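Local structure of pseudopodium-enriched atypical kinase 1 (Homo sapiens, 6BHC) at residues D278-Q281 / T282-I286; D345-G348 / I349-L353. The protein is a pseudokinase with an unusual catalytic cleft and a dimerizing kinase fold, and probably works mainly through binding partners rather than phosphoryl transfer. The protein carries 1 engineered substitution. All coordinates share one frame; numbering follows the deposited sequence.

Interaction 1 of 2, residues D278-Q281 / T282-I286; sequences DEFQ and TGILI
Asp278 O takes two bonds from Thr282, one from the backbone N at 3.0 Å and one from OG1 at 2.8 Å, and the two donors arrive from opposite faces of the carbonyl plane. The hydroxyl gets there because OG1 lies beside its own backbone N, anti to the carbonyl carbon (chi1 -59°). With a valine here, the carbonyl of Asp278 would probably keep the amide bond but lose the shorter hydroxyl bond. Leu285 N continues the close packing, bonding to Gln281 O at 3.2 Å while Leu285 CG sits against the same oxygen at 3.3 Å. This helix, 277-289, corresponds to the αF helix at the centre of the kinase C-lobe. As in that fold, the Asp278 carboxylate holds the catalytic-loop backbone through His201 N and Cys202 N, while Gln281 reaches Leu204 N and Arg263 O. The flank carrying Phe280 is looser. Ile284 N reaches Phe280 O only by a weak bond of 3.5 Å, and the side chains meet obliquely at a single near pair, Phe280 CE2 and Ile284 CD1, 3.9 Å apart. Even this flank is buried, with Phe296 and Tyr307 against the Phe280 ring.

Interaction 2 of 2, residues D345-G348 / I349-L353; sequences DAKG and ILQCL
The amide of Gln351 donates to Lys347 O in the shortest polar bond of the contact, 2.9 Å between Gln351 N and that oxygen, with a nearly straight N-H...O angle of 165°. It belongs to the i to i+4 ladder of the α-helix 343-354, which probably corresponds to the αI helix of the kinase C-lobe. Leu350 N to Ala346 O is comparably straight, whereas Cys352 N meets Gly348 O at a more bent 145°.

Lys347 and Gln351 lie on a partly exposed flank against helix 173-194, where both touch Leu185. The lysine has CG anti to its nitrogen (chi1 -176°) and every later torsion near 180°, and this stretches the chain out along that helix, where NZ pairs with Glu192 and also bonds Ser189 OG. The extended chain passes the Gln351 side chain obliquely, with Gln351 NE2 3.7 Å from Lys347 CE, a van der Waals approach to carbon.

Next to Lys347, Leu350 faces helices 173-194 and 322-332. The branched carbons of Leu350 and Ile349 rest on carbonyl oxygens of the preceding turn, Leu350 CG 3.4 Å from Ala346 O and Ile349 CG1 3.4 Å from Asp345 O, while their apolar contacts are made outward, to neighbouring helices. Leu350 packs against Leu184 and Cys188 of helix 173-194 and against Leu325 and Leu328 of helix 322-332. Ile349 turns to Ile429 and Leu430 of helix 420-430, with Cys352 against Ile426 beside it. The segment therefore wedges between three helices while its lysine flank remains partly open. On that flank Gln351 OE1 lies 3.5 Å from Gly348 CA.

Overall arrangement
Both interactions are short runs of α-helix in the C-lobe of the kinase fold, and come in series along the chain: 278-286 on helix 277-289, then 345-353 on helix 343-354. Their centres are 14 Å apart, and with nearest atoms about 6 Å apart they do not touch. Helices 173-194 and 322-332 are neighbours of both; Leu184 and Leu328 contribute to both sites. Interaction 1 is wholly buried and reaches the catalytic loop, whereas interaction 2 is partly buried, and its helix also packs on helix 420-430 near the C-terminus. Neither is touched by the other chain of the assembly.

Interaction 1 of 2, residues D278-Q281 / T282-I286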
loop_
_atom_site.group_PDB
_atom_site.type_symbol
_atom_site.label_atom_id
_atom_site.label_comp_id
_atom_site.label_asym_id
_atom_site.label_seq_id
_atom_site.Cartn_x
_atom_site.Cartn_y
_atom_site.Cartn_z
ATOM N N ASP A 278 27.118 28.223 -0.286
ATOM C CA ASP A 278 26.466 27.197 -1.095
ATOM C C ASP A 278 25.109 27.658 -1.612
ATOM O O ASP A 278 24.707 27.276 -2.718
ATOM C CB ASP A 278 26.319 25.901 -0.297
ATOM C CG ASP A 278 27.648 25.204 -0.069
ATOM O OD1 ASP A 278 28.617 25.514 -0.794
ATOM O OD2 ASP A 278 27.719 24.338 0.829
ATOM N N GLU A 279 24.392 28.474 -0.835
ATOM C CA GLU A 279 23.124 29.015 -1.314
ATOM C C GLU A 279 23.332 29.912 -2.528
ATOM O O GLU A 279 22.563 29.851 -3.496
ATOM C CB GLU A 279 22.421 29.782 -0.191
ATOM C CG GLU A 279 21.812 28.902 0.900
ATOM C CD GLU A 279 22.833 28.399 1.906
ATOM O OE1 GLU A 279 24.034 28.701 1.748
ATOM O OE2 GLU A 279 22.431 27.702 2.863
ATOM N N PHE A 280 24.374 30.746 -2.500
ATOM C CA PHE A 280 24.641 31.639 -3.622
ATOM C C PHE A 280 25.013 30.858 -4.878
ATOM O O PHE A 280 24.579 31.207 -5.982
ATOM C CB PHE A 280 25.750 32.625 -3.254
ATOM C CG PHE A 280 26.090 33.596 -4.348
ATOM C CD1 PHE A 280 25.370 34.770 -4.499
ATOM C CD2 PHE A 280 27.134 33.338 -5.221
ATOM C CE1 PHE A 280 25.681 35.666 -5.503
ATOM C CE2 PHE A 280 27.452 34.231 -6.227
ATOM C CZ PHE A 280 26.725 35.396 -6.367
ATOM N N GLN A 281 25.813 29.798 -4.733
ATOM C CA GLN A 281 26.200 29.012 -5.901
ATOM C C GLN A 281 25.029 28.213 -6.456
ATOM O O GLN A 281 24.985 27.937 -7.661
ATOM C CB GLN A 281 27.366 28.087 -5.550
ATOM C CG GLN A 281 28.677 28.820 -5.311
ATOM C CD GLN A 281 29.850 27.882 -5.082
ATOM O OE1 GLN A 281 29.672 26.695 -4.809
ATOM N NE2 GLN A 281 31.061 28.415 -5.195
ATOM N N THR A 282 24.072 27.840 -5.603
ATOM C CA THR A 282 22.874 27.160 -6.084
ATOM C C THR A 282 22.033 28.074 -6.968
ATOM O O THR A 282 21.400 27.603 -7.921
ATOM C CB THR A 282 22.053 26.648 -4.898
ATOM O OG1 THR A 282 22.852 25.749 -4.118
ATOM C CG2 THR A 282 20.809 25.915 -5.376
ATOM N N GLY A 283 22.024 29.378 -6.680
ATOM C CA GLY A 283 21.301 30.308 -7.528
ATOM C C GLY A 283 21.884 30.409 -8.923
ATOM O O GLY A 283 21.148 30.582 -9.898
ATOM N N ILE A 284 23.209 30.305 -9.038
ATOM C CA ILE A 284 23.842 30.278 -10.353
ATOM C C ILE A 284 23.470 29.003 -11.098
ATOM O O ILE A 284 23.251 29.020 -12.315
ATOM C CB ILE A 284 25.369 30.426 -10.209
ATOM C CG1 ILE A 284 25.720 31.798 -9.631
ATOM C CG2 ILE A 284 26.065 30.211 -11.546
ATOM C CD1 ILE A 284 27.205 32.037 -9.495
ATOM N N LEU A 285 23.382 27.880 -10.379
ATOM C CA LEU A 285 23.057 26.612 -11.023
ATOM C C LEU A 285 21.664 26.627 -11.636
ATOM O O LEU A 285 21.424 25.949 -12.640
ATOM C CB LEU A 285 23.175 25.464 -10.021
ATOM C CG LEU A 285 24.565 25.191 -9.448
ATOM C CD1 LEU A 285 24.524 23.969 -8.545
ATOM C CD2 LEU A 285 25.582 25.007 -10.562
ATOM N N ILE A 286 20.735 27.387 -11.048
ATOM C CA ILE A 286 19.381 27.453 -11.590
ATOM C C ILE A 286 19.400 28.021 -13.001
ATOM O O ILE A 286 18.732 27.504 -13.905
ATOM C CB ILE A 286 18.471 28.277 -10.661
ATOM C CG1 ILE A 286 18.279 27.556 -9.327
ATOM C CG2 ILE A 286 17.129 28.545 -11.329
ATOM C CD1 ILE A 286 17.342 28.271 -8.381
#

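Interaction 2 of 2, residues D345-G348 / I349-L353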
loop_
_atom_site.group_PDB
_atom_site.type_symbol
_atom_site.label_atom_id
_atom_site.label_comp_id
_atom_site.label_asym_id
_atom_site.label_seq_id
_atom_site.Cartn_x
_atom_site.Cartn_y
_atom_site.Cartn_z
ATOM N N ASP A 345 14.824 26.902 3.153
ATOM C CA ASP A 345 13.756 27.669 2.523
ATOM C C ASP A 345 13.695 27.384 1.028
ATOM O O ASP A 345 12.604 27.274 0.456
ATOM C CB ASP A 345 13.961 29.162 2.780
ATOM C CG ASP A 345 14.026 29.495 4.257
ATOM O OD1 ASP A 345 13.318 28.835 5.047
ATOM O OD2 ASP A 345 14.788 30.414 4.628
ATOM N N ALA A 346 14.859 27.261 0.382
ATOM C CA ALA A 346 14.890 26.871 -1.022
ATOM C C ALA A 346 14.251 25.506 -1.226
ATOM O O ALA A 346 13.561 25.279 -2.226
ATOM C CB ALA A 346 16.330 26.870 -1.536
ATOM N N LYS A 347 14.470 24.584 -0.286
ATOM C CA LYS A 347 13.828 23.278 -0.370
ATOM C C LYS A 347 12.311 23.412 -0.329
ATOM O O LYS A 347 11.605 22.769 -1.111
ATOM C CB LYS A 347 14.326 22.378 0.761
ATOM C CG LYS A 347 13.802 20.953 0.710
ATOM C CD LYS A 347 14.536 20.059 1.696
ATOM C CE LYS A 347 14.146 18.601 1.518
ATOM N NZ LYS A 347 14.927 17.713 2.421
ATOM N N GLY A 348 11.795 24.252 0.568
ATOM C CA GLY A 348 10.359 24.442 0.649
ATOM C C GLY A 348 9.767 25.064 -0.596
ATOM O O GLY A 348 8.643 24.739 -0.977
ATOM N N ILE A 349 10.508 25.961 -1.245
ATOM C CA ILE A 349 10.050 26.532 -2.505
ATOM C C ILE A 349 9.983 25.454 -3.580
ATOM O O ILE A 349 8.982 25.330 -4.295
ATOM C CB ILE A 349 10.963 27.698 -2.923
ATOM C CG1 ILE A 349 10.824 28.861 -1.936
ATOM C CG2 ILE A 349 10.651 28.148 -4.344
ATOM C CD1 ILE A 349 11.629 30.085 -2.307
ATOM N N LEU A 350 11.041 24.645 -3.693
ATOM C CA LEU A 350 11.059 23.579 -4.691
ATOM C C LEU A 350 9.949 22.567 -4.441
ATOM O O LEU A 350 9.306 22.096 -5.385
ATOM C CB LEU A 350 12.424 22.895 -4.694
ATOM C CG LEU A 350 13.577 23.752 -5.214
ATOM C CD1 LEU A 350 14.915 23.126 -4.868
ATOM C CD2 LEU A 350 13.450 23.950 -6.716
ATOM N N GLN A 351 9.709 22.221 -3.174
ATOM C CA GLN A 351 8.592 21.339 -2.852
ATOM C C GLN A 351 7.264 21.969 -3.247
ATOM O O GLN A 351 6.352 21.277 -3.718
ATOM C CB GLN A 351 8.605 21.007 -1.361
ATOM C CG GLN A 351 9.770 20.136 -0.929
ATOM C CD GLN A 351 9.935 20.092 0.575
ATOM O OE1 GLN A 351 9.600 21.048 1.276
ATOM N NE2 GLN A 351 10.452 18.978 1.082
ATOM N N CYS A 352 7.136 23.286 -3.068
ATOM C CA CYS A 352 5.896 23.961 -3.429
ATOM C C CYS A 352 5.689 23.975 -4.939
ATOM O O CYS A 352 4.561 23.812 -5.417
ATOM C CB CYS A 352 5.885 25.383 -2.875
ATOM S SG CYS A 352 4.397 26.310 -3.301
ATOM N N LEU A 353 6.762 24.178 -5.709
ATOM C CA LEU A 353 6.626 24.177 -7.162
ATOM C C LEU A 353 6.283 22.792 -7.696
ATOM O O LEU A 353 5.597 22.674 -8.718
ATOM C CB LEU A 353 7.911 24.691 -7.814
ATOM C CG LEU A 353 8.358 26.114 -7.472
ATOM C CD1 LEU A 353 9.632 26.477 -8.224
ATOM C CD2 LEU A 353 7.253 27.118 -7.767
#